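Local coordinates for protein separin (Saccharomyces cerevisiae, PDB 5U1T) that cleaves the MCD1/SCC1 subunit of cohesin at the onset of anaphase, as a caspase-like cysteine protease held inactive by securin for most of the cell cycle, at residues A[196-201]-A[244-249]; A[686-691]-A[739-744]; A[745-750]-A[761-766]. All coordinates share one frame; numbering follows the deposited sequence.

Overall arrangement
Interactions 1 and 3 pair two helices; interaction 2 joins the end of one helix and the loop after it to a second. All three lie away from C1497, the probable catalytic cysteine. Interaction 1 stands apart: its centre is about 76 Å from that of interaction 2 and about 87 Å from that of interaction 3, and their nearest atoms are about 61 and 76 Å apart. Interactions 2 and 3 are neighbours, with centres about 11 Å apart, because both use helix 729-752. Residues 739-744 of that helix meet 686-691, and the residues that follow, 745-750, meet 761-766. The two contacts also touch directly: I691 packs on E745, N744 on A766 and F743 on K765.

Interaction 1. Residues A[196-201]-A[244-249]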
loop_
_atom_site.group_PDB
_atom_site.type_symbol
_atom_site.label_atom_id
_atom_site.label_comp_id
_atom_site.label_asym_id
_atom_site.label_seq_id
_atom_site.Cartn_x
_atom_site.Cartn_y
_atom_site.Cartn_z
ATOM N N LYS A 196 -29.700 70.655 12.713
ATOM C CA LYS A 196 -29.814 69.237 12.390
ATOM C C LYS A 196 -31.232 68.872 11.945
ATOM O O LYS A 196 -31.408 68.104 10.994
ATOM C CB LYS A 196 -29.410 68.375 13.590
ATOM C CG LYS A 196 -29.462 66.865 13.319
ATOM C CD LYS A 196 -28.543 66.478 12.185
ATOM C CE LYS A 196 -27.090 66.757 12.513
ATOM N NZ LYS A 196 -26.164 66.291 11.437
ATOM N N PHE A 197 -32.229 69.420 12.645
ATOM C CA PHE A 197 -33.638 69.137 12.374
ATOM C C PHE A 197 -34.078 69.633 11.002
ATOM O O PHE A 197 -34.819 68.943 10.291
ATOM C CB PHE A 197 -34.528 69.760 13.454
ATOM C CG PHE A 197 -35.977 69.887 13.054
ATOM C CD1 PHE A 197 -36.835 68.804 13.146
ATOM C CD2 PHE A 197 -36.483 71.098 12.594
ATOM C CE1 PHE A 197 -38.169 68.923 12.777
ATOM C CE2 PHE A 197 -37.808 71.217 12.229
ATOM C CZ PHE A 197 -38.653 70.133 12.324
ATOM N N LEU A 198 -33.641 70.838 10.641
ATOM C CA LEU A 198 -33.916 71.371 9.307
ATOM C C LEU A 198 -33.252 70.477 8.268
ATOM O O LEU A 198 -33.883 70.084 7.282
ATOM C CB LEU A 198 -33.431 72.823 9.164
ATOM C CG LEU A 198 -34.138 73.851 10.052
ATOM C CD1 LEU A 198 -33.670 75.277 9.760
ATOM C CD2 LEU A 198 -35.648 73.735 9.912
ATOM N N GLN A 199 -31.985 70.149 8.508
ATOM C CA GLN A 199 -31.237 69.277 7.612
ATOM C C GLN A 199 -31.980 67.963 7.369
ATOM O O GLN A 199 -32.143 67.552 6.225
ATOM C CB GLN A 199 -29.843 69.008 8.176
ATOM C CG GLN A 199 -29.060 67.929 7.436
ATOM C CD GLN A 199 -27.996 67.280 8.311
ATOM O OE1 GLN A 199 -27.593 67.835 9.337
ATOM N NE2 GLN A 199 -27.548 66.099 7.918
ATOM N N TYR A 200 -32.461 67.324 8.433
ATOM C CA TYR A 200 -33.101 66.011 8.296
ATOM C C TYR A 200 -34.381 66.105 7.473
ATOM O O TYR A 200 -34.605 65.301 6.563
ATOM C CB TYR A 200 -33.404 65.385 9.668
ATOM C CG TYR A 200 -32.229 64.668 10.312
ATOM C CD1 TYR A 200 -31.003 64.583 9.666
ATOM C CD2 TYR A 200 -32.350 64.072 11.565
ATOM C CE1 TYR A 200 -29.929 63.933 10.254
ATOM C CE2 TYR A 200 -31.285 63.420 12.158
ATOM C CZ TYR A 200 -30.076 63.354 11.497
ATOM O OH TYR A 200 -29.008 62.710 12.074
ATOM N N ILE A 201 -35.201 67.095 7.791
ATOM C CA ILE A 201 -36.469 67.308 7.104
ATOM C C ILE A 201 -36.293 67.544 5.591
ATOM O O ILE A 201 -37.117 67.100 4.783
ATOM C CB ILE A 201 -37.236 68.482 7.752
ATOM C CG1 ILE A 201 -37.952 67.981 9.010
ATOM C CG2 ILE A 201 -38.212 69.101 6.781
ATOM C CD1 ILE A 201 -39.201 68.730 9.348
ATOM N N LEU A 244 -22.203 72.479 8.544
ATOM C CA LEU A 244 -21.747 71.852 7.311
ATOM C C LEU A 244 -22.780 70.865 6.783
ATOM O O LEU A 244 -23.101 70.872 5.600
ATOM C CB LEU A 244 -20.410 71.140 7.520
ATOM C CG LEU A 244 -19.164 72.014 7.686
ATOM C CD1 LEU A 244 -17.908 71.145 7.734
ATOM C CD2 LEU A 244 -19.075 73.069 6.580
ATOM N N SER A 245 -23.305 70.021 7.663
ATOM C CA SER A 245 -24.327 69.061 7.269
ATOM C C SER A 245 -25.628 69.766 6.900
ATOM O O SER A 245 -26.353 69.322 6.014
ATOM C CB SER A 245 -24.572 68.057 8.389
ATOM O OG SER A 245 -23.378 67.373 8.699
ATOM N N TYR A 246 -25.827 70.928 7.489
ATOM C CA TYR A 246 -27.006 71.707 7.211
ATOM C C TYR A 246 -26.839 72.379 5.875
ATOM O O TYR A 246 -27.746 72.375 5.065
ATOM C CB TYR A 246 -27.211 72.760 8.286
ATOM C CG TYR A 246 -28.158 73.864 7.891
ATOM C CD1 TYR A 246 -29.523 73.685 7.947
ATOM C CD2 TYR A 246 -27.682 75.088 7.468
ATOM C CE1 TYR A 246 -30.386 74.693 7.589
ATOM C CE2 TYR A 246 -28.538 76.101 7.108
ATOM C CZ TYR A 246 -29.887 75.897 7.171
ATOM O OH TYR A 246 -30.740 76.907 6.816
ATOM N N SER A 247 -25.663 72.947 5.657
ATOM C CA SER A 247 -25.355 73.643 4.419
ATOM C C SER A 247 -25.677 72.810 3.198
ATOM O O SER A 247 -26.399 73.236 2.310
ATOM C CB SER A 247 -23.877 74.002 4.377
ATOM O OG SER A 247 -23.571 75.002 5.315
ATOM N N MET A 248 -25.167 71.597 3.202
ATOM C CA MET A 248 -25.355 70.658 2.134
ATOM C C MET A 248 -26.745 70.585 1.566
ATOM O O MET A 248 -26.924 70.619 0.363
ATOM C CB MET A 248 -24.997 69.295 2.656
ATOM C CG MET A 248 -23.514 69.118 2.791
ATOM S SD MET A 248 -22.890 68.529 1.227
ATOM C CE MET A 248 -21.175 68.981 1.415
ATOM N N LEU A 249 -27.734 70.442 2.417
ATOM C CA LEU A 249 -29.082 70.337 1.926
ATOM C C LEU A 249 -29.673 71.698 1.594
ATOM O O LEU A 249 -30.664 71.772 0.885
ATOM C CB LEU A 249 -29.959 69.592 2.923
ATOM C CG LEU A 249 -29.780 68.084 2.856
ATOM C CD1 LEU A 249 -28.376 67.728 3.295
ATOM C CD2 LEU A 249 -30.815 67.369 3.701
#
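Q199 and Y246 mark the near point of two neighbouring helices, their CA atoms 4.9 Å apart. The short axes of 196-201 and 244-249 approach to 8.6 Å and run in roughly the same direction, at 35° to each other.

Q199 carries much of the contact. With CG anti to the backbone N (chi1 170°) and the chain extended beyond it, the side chain lies over the S245 backbone, its CG 3.4 Å from S245 O. At its end, OE1 is 3.2 Å from S245 CB, a van der Waals meeting with a carbon. The same OE1 accepts a hydrogen bond from K196 NZ, one turn earlier on its own helix, at 3.0 Å; K196 has its main polar partner in D160, a salt bridge.

On another side of the contact, L198 and Y246 lie alongside, pointing the same way. L198 CB approaches the ring at its edge, near the ring plane, 3.9 Å from Y246 CE1, and L198 CD1 is 4.0 Å from that same CE1. The Y246 hydroxyl is bonded to I256 N, and its ring stacks on Y250.

The polar groups thus find their hydrogen bonds within 196-201 or in the surroundings: Q199 NE2 bonds to Q203. Between these two segments, cohesion rests on van der Waals fit and on the apolar L198-Y246 pair.

Interaction 2. Residues A[686-691]-A[739-744]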
loop_
_atom_site.group_PDB
_atom_site.type_symbol
_atom_site.label_atom_id
_atom_site.label_comp_id
_atom_site.label_asym_id
_atom_site.label_seq_id
_atom_site.Cartn_x
_atom_site.Cartn_y
_atom_site.Cartn_z
ATOM N N HIS A 686 -0.927 11.698 -9.580
ATOM C CA HIS A 686 -0.863 11.381 -10.990
ATOM C C HIS A 686 0.047 10.152 -11.234
ATOM O O HIS A 686 -0.338 9.198 -11.926
ATOM C CB HIS A 686 -0.379 12.622 -11.754
ATOM C CG HIS A 686 -0.234 12.423 -13.234
ATOM N ND1 HIS A 686 -1.088 11.632 -13.972
ATOM C CD2 HIS A 686 0.663 12.931 -14.116
ATOM C CE1 HIS A 686 -0.716 11.650 -15.242
ATOM N NE2 HIS A 686 0.340 12.435 -15.357
ATOM N N ALA A 687 1.234 10.158 -10.634
ATOM C CA ALA A 687 2.234 9.127 -10.897
ATOM C C ALA A 687 1.799 7.775 -10.339
ATOM O O ALA A 687 1.986 6.741 -10.968
ATOM C CB ALA A 687 3.592 9.533 -10.318
ATOM N N SER A 688 1.210 7.788 -9.154
ATOM C CA SER A 688 0.815 6.549 -8.523
ATOM C C SER A 688 -0.179 5.773 -9.392
ATOM O O SER A 688 -0.135 4.548 -9.449
ATOM C CB SER A 688 0.218 6.829 -7.145
ATOM O OG SER A 688 0.295 5.686 -6.315
ATOM N N SER A 689 -1.058 6.486 -10.082
ATOM C CA SER A 689 -2.110 5.839 -10.849
ATOM C C SER A 689 -1.583 5.194 -12.125
ATOM O O SER A 689 -2.198 4.272 -12.664
ATOM C CB SER A 689 -3.207 6.840 -11.204
ATOM O OG SER A 689 -2.702 7.843 -12.062
ATOM N N LEU A 690 -0.455 5.693 -12.610
ATOM C CA LEU A 690 0.089 5.232 -13.873
ATOM C C LEU A 690 0.982 4.012 -13.732
ATOM O O LEU A 690 1.642 3.626 -14.672
ATOM C CB LEU A 690 0.874 6.351 -14.537
ATOM C CG LEU A 690 0.007 7.496 -15.046
ATOM C CD1 LEU A 690 0.844 8.559 -15.741
ATOM C CD2 LEU A 690 -1.079 6.955 -15.978
ATOM N N ILE A 691 0.994 3.392 -12.568
ATOM C CA ILE A 691 1.997 2.378 -12.320
ATOM C C ILE A 691 1.585 0.983 -12.827
ATOM O O ILE A 691 2.409 0.281 -13.397
ATOM C CB ILE A 691 2.349 2.348 -10.821
ATOM C CG1 ILE A 691 3.180 3.588 -10.475
ATOM C CG2 ILE A 691 3.116 1.087 -10.450
ATOM C CD1 ILE A 691 3.527 3.714 -9.010
ATOM N N ASN A 739 7.543 4.869 -4.505
ATOM C CA ASN A 739 8.687 4.115 -4.978
ATOM C C ASN A 739 8.545 2.644 -4.627
ATOM O O ASN A 739 9.060 1.791 -5.324
ATOM C CB ASN A 739 9.982 4.695 -4.410
ATOM C CG ASN A 739 10.401 5.992 -5.108
ATOM O OD1 ASN A 739 9.899 7.072 -4.786
ATOM N ND2 ASN A 739 11.333 5.895 -6.048
ATOM N N ILE A 740 7.831 2.353 -3.550
ATOM C CA ILE A 740 7.533 0.982 -3.192
ATOM C C ILE A 740 6.645 0.371 -4.271
ATOM O O ILE A 740 6.895 -0.735 -4.764
ATOM C CB ILE A 740 6.849 0.900 -1.819
ATOM C CG1 ILE A 740 7.882 1.160 -0.712
ATOM C CG2 ILE A 740 6.143 -0.440 -1.646
ATOM C CD1 ILE A 740 7.328 1.189 0.714
ATOM N N LYS A 741 5.621 1.121 -4.654
ATOM C CA LYS A 741 4.681 0.683 -5.672
ATOM C C LYS A 741 5.364 0.518 -7.031
ATOM O O LYS A 741 5.004 -0.370 -7.789
ATOM C CB LYS A 741 3.523 1.675 -5.777
ATOM C CG LYS A 741 2.250 1.125 -6.365
ATOM C CD LYS A 741 1.262 2.232 -6.606
ATOM C CE LYS A 741 0.042 1.731 -7.323
ATOM N NZ LYS A 741 -0.806 2.852 -7.762
ATOM N N ILE A 742 6.340 1.364 -7.343
ATOM C CA ILE A 742 7.032 1.247 -8.615
ATOM C C ILE A 742 7.796 -0.067 -8.665
ATOM O O ILE A 742 7.648 -0.834 -9.612
ATOM C CB ILE A 742 7.992 2.412 -8.863
ATOM C CG1 ILE A 742 7.216 3.704 -9.142
ATOM C CG2 ILE A 742 8.868 2.113 -10.045
ATOM C CD1 ILE A 742 8.097 4.936 -9.264
ATOM N N PHE A 743 8.577 -0.343 -7.624
ATOM C CA PHE A 743 9.351 -1.587 -7.542
ATOM C C PHE A 743 8.496 -2.857 -7.474
ATOM O O PHE A 743 8.913 -3.904 -7.941
ATOM C CB PHE A 743 10.294 -1.551 -6.330
ATOM C CG PHE A 743 11.493 -0.678 -6.531
ATOM C CD1 PHE A 743 12.252 -0.778 -7.686
ATOM C CD2 PHE A 743 11.849 0.261 -5.582
ATOM C CE1 PHE A 743 13.358 0.048 -7.888
ATOM C CE2 PHE A 743 12.948 1.096 -5.777
ATOM C CZ PHE A 743 13.707 0.987 -6.934
ATOM N N ASN A 744 7.309 -2.758 -6.888
ATOM C CA ASN A 744 6.382 -3.874 -6.826
ATOM C C ASN A 744 5.845 -4.252 -8.203
ATOM O O ASN A 744 5.739 -5.432 -8.529
ATOM C CB ASN A 744 5.214 -3.551 -5.890
ATOM C CG ASN A 744 5.350 -4.209 -4.536
ATOM O OD1 ASN A 744 6.196 -5.079 -4.335
ATOM N ND2 ASN A 744 4.508 -3.805 -3.594
#
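K741 and S688 make the polar part of this contact. The first torsion of the lysine (chi1 -157°) sets CG anti to the backbone N, and the extended chain beyond it carries NZ across to S688, in the last turn of helix 680-689. There NZ donates to S688 O, modelled at 2.5 Å, a very short length that is doubtful at this resolution. A second, weak bond runs from NZ to S688 OG at 3.4 Å. The amine also forms a salt bridge with E651, which makes it a junction between an acidic side chain and a helix end.

The apolar part is built on I691, just past that helix. I691 CA and I742 CA, 6.4 Å apart, are the closest CA pair of the two segments. I691 CD1 touches the methylene chain of K741, 3.6 Å from CD, and the two side chains cross obliquely. The same methyl meets I742 CG1 at 3.7 Å, this time with the side chains at about a right angle. The other branch, CG2, rests 3.6 Å from K741 O. F707 of helix 700-714 packs on both isoleucines.

The arrangement is a junction between a helix end and a helix flank. The K741 amine, with its E651 salt bridge, and the I691 side chain together join the end of helix 680-689 to the side of helix 729-752, with helix 700-714 packed against the apolar part through F707, in a largely helical part of separin.

Interaction 3. Residues A[745-750]-A[761-766]; sequences ESAKLN and IDCRKA
An antiparallel helical hairpin holds this contact, in which S746 and N750 of helix 729-752 both reach D762 of helix 756-775. The two helices follow one another in the chain, joined by a short connection; the short axes of 745-750 and 761-766 run 8.2 Å apart at 169°. The closest CA pair is that of A747 and D762, with CA atoms 5.4 Å apart.

The polar core is a single carboxylate oxygen. D762 CG lies anti to its carbonyl carbon and beside the backbone N. Of the carboxylate it carries, OD2 is the oxygen that takes both bonds from the other helix. S746 OG, which is anti to its own backbone N, donates to D762 OD2 at 3.0 Å and meets it from above the carboxylate plane, 45° out of it. N750 ND2, one helical turn further on, lies 3.1 Å from the same OD2, but its N-H points poorly (130°) and the bond is weak. The other end of that amide, OD1, is bonded to N755 in the connection between the helices.

Beside this group A747 packs on D762 and C763. A747 CB is 4.1 Å from D762 CB, and on its other contact it is 3.7 Å from C763 SG.

An alanine in place of D762 would probably leave the S746 hydroxyl and N750 ND2 without their shared acceptor, though N750 OD1 would still have N755 and the packing of CB on A747 could persist.

D762 is buried, as are both of its donors. Two donors on one oxygen are likely to ease the cost of burying a carboxylate and to favour its charged form, though the amide bond is weak and the serine comes from above the plane.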
loop_
_atom_site.group_PDB
_atom_site.type_symbol
_atom_site.label_atom_id
_atom_site.label_comp_id
_atom_site.label_asym_id
_atom_site.label_seq_id
_atom_site.Cartn_x
_atom_site.Cartn_y
_atom_site.Cartn_z
ATOM N N GLU A 745 5.501 -3.255 -9.010
ATOM C CA GLU A 745 4.970 -3.548 -10.331
ATOM C C GLU A 745 6.087 -3.908 -11.287
ATOM O O GLU A 745 5.886 -4.665 -12.240
ATOM C CB GLU A 745 4.164 -2.377 -10.866
ATOM C CG GLU A 745 2.768 -2.386 -10.309
ATOM C CD GLU A 745 1.833 -3.239 -11.125
ATOM O OE1 GLU A 745 1.103 -4.065 -10.545
ATOM O OE2 GLU A 745 1.809 -3.066 -12.350
ATOM N N SER A 746 7.266 -3.370 -11.020
ATOM C CA SER A 746 8.420 -3.682 -11.828
ATOM C C SER A 746 8.809 -5.157 -11.677
ATOM O O SER A 746 9.284 -5.788 -12.627
ATOM C CB SER A 746 9.584 -2.787 -11.462
ATOM O OG SER A 746 10.599 -2.933 -12.429
ATOM N N ALA A 747 8.595 -5.696 -10.481
ATOM C CA ALA A 747 8.762 -7.122 -10.259
ATOM C C ALA A 747 7.801 -7.918 -11.155
ATOM O O ALA A 747 8.212 -8.881 -11.808
ATOM C CB ALA A 747 8.540 -7.475 -8.789
ATOM N N LYS A 748 6.532 -7.501 -11.182
ATOM C CA LYS A 748 5.488 -8.161 -11.955
ATOM C C LYS A 748 5.817 -8.137 -13.452
ATOM O O LYS A 748 5.671 -9.147 -14.146
ATOM C CB LYS A 748 4.136 -7.494 -11.687
ATOM C CG LYS A 748 2.907 -8.369 -11.898
ATOM C CD LYS A 748 1.614 -7.564 -11.723
ATOM C CE LYS A 748 0.375 -8.453 -11.781
ATOM N NZ LYS A 748 0.199 -9.222 -10.523
ATOM N N LEU A 749 6.284 -6.999 -13.950
ATOM C CA LEU A 749 6.621 -6.894 -15.363
ATOM C C LEU A 749 7.791 -7.784 -15.741
ATOM O O LEU A 749 7.716 -8.536 -16.721
ATOM C CB LEU A 749 6.956 -5.460 -15.745
ATOM C CG LEU A 749 5.780 -4.628 -16.221
ATOM C CD1 LEU A 749 6.289 -3.359 -16.791
ATOM C CD2 LEU A 749 4.961 -5.367 -17.247
ATOM N N ASN A 750 8.878 -7.664 -14.980
ATOM C CA ASN A 750 10.079 -8.461 -15.187
ATOM C C ASN A 750 9.786 -9.960 -15.212
ATOM O O ASN A 750 10.233 -10.677 -16.108
ATOM C CB ASN A 750 11.100 -8.160 -14.100
ATOM C CG ASN A 750 12.090 -7.097 -14.512
ATOM O OD1 ASN A 750 12.523 -7.045 -15.661
ATOM N ND2 ASN A 750 12.458 -6.240 -13.568
ATOM N N ILE A 761 15.019 -9.144 -7.205
ATOM C CA ILE A 761 15.719 -7.996 -6.643
ATOM C C ILE A 761 14.772 -6.819 -6.411
ATOM O O ILE A 761 14.795 -6.213 -5.340
ATOM C CB ILE A 761 16.871 -7.555 -7.538
ATOM C CG1 ILE A 761 17.890 -8.689 -7.630
ATOM C CG2 ILE A 761 17.510 -6.283 -6.998
ATOM C CD1 ILE A 761 19.110 -8.363 -8.455
ATOM N N ASP A 762 13.939 -6.519 -7.407
ATOM C CA ASP A 762 12.949 -5.456 -7.303
ATOM C C ASP A 762 12.095 -5.634 -6.060
ATOM O O ASP A 762 12.089 -4.774 -5.171
ATOM C CB ASP A 762 12.061 -5.419 -8.542
ATOM C CG ASP A 762 12.760 -4.807 -9.733
ATOM O OD1 ASP A 762 13.879 -4.267 -9.577
ATOM O OD2 ASP A 762 12.181 -4.857 -10.840
ATOM N N CYS A 763 11.375 -6.749 -6.024
ATOM C CA CYS A 763 10.611 -7.185 -4.860
ATOM C C CYS A 763 11.295 -6.931 -3.529
ATOM O O CYS A 763 10.650 -6.542 -2.563
ATOM C CB CYS A 763 10.323 -8.682 -4.963
ATOM S SG CYS A 763 8.664 -9.047 -5.431
ATOM N N ARG A 764 12.598 -7.174 -3.476
ATOM C CA ARG A 764 13.335 -7.046 -2.226
ATOM C C ARG A 764 13.616 -5.580 -1.889
ATOM O O ARG A 764 13.696 -5.219 -0.722
ATOM C CB ARG A 764 14.637 -7.849 -2.294
ATOM C CG ARG A 764 14.420 -9.367 -2.458
ATOM C CD ARG A 764 14.075 -10.059 -1.147
ATOM N NE ARG A 764 15.076 -9.728 -0.143
ATOM C CZ ARG A 764 14.895 -8.819 0.811
ATOM N NH1 ARG A 764 15.877 -8.559 1.667
ATOM N NH2 ARG A 764 13.736 -8.166 0.909
ATOM N N LYS A 765 13.764 -4.743 -2.911
ATOM C CA LYS A 765 13.869 -3.313 -2.696
ATOM C C LYS A 765 12.559 -2.788 -2.122
ATOM O O LYS A 765 12.553 -1.971 -1.200
ATOM C CB LYS A 765 14.192 -2.586 -3.991
ATOM C CG LYS A 765 15.526 -2.903 -4.568
ATOM C CD LYS A 765 15.688 -2.174 -5.881
ATOM C CE LYS A 765 16.980 -2.569 -6.557
ATOM N NZ LYS A 765 17.077 -1.984 -7.912
ATOM N N ALA A 766 11.453 -3.265 -2.689
ATOM C CA ALA A 766 10.131 -2.870 -2.254
ATOM C C ALA A 766 9.966 -3.186 -0.777
ATOM O O ALA A 766 9.440 -2.383 -0.019
ATOM C CB ALA A 766 9.070 -3.561 -3.074
#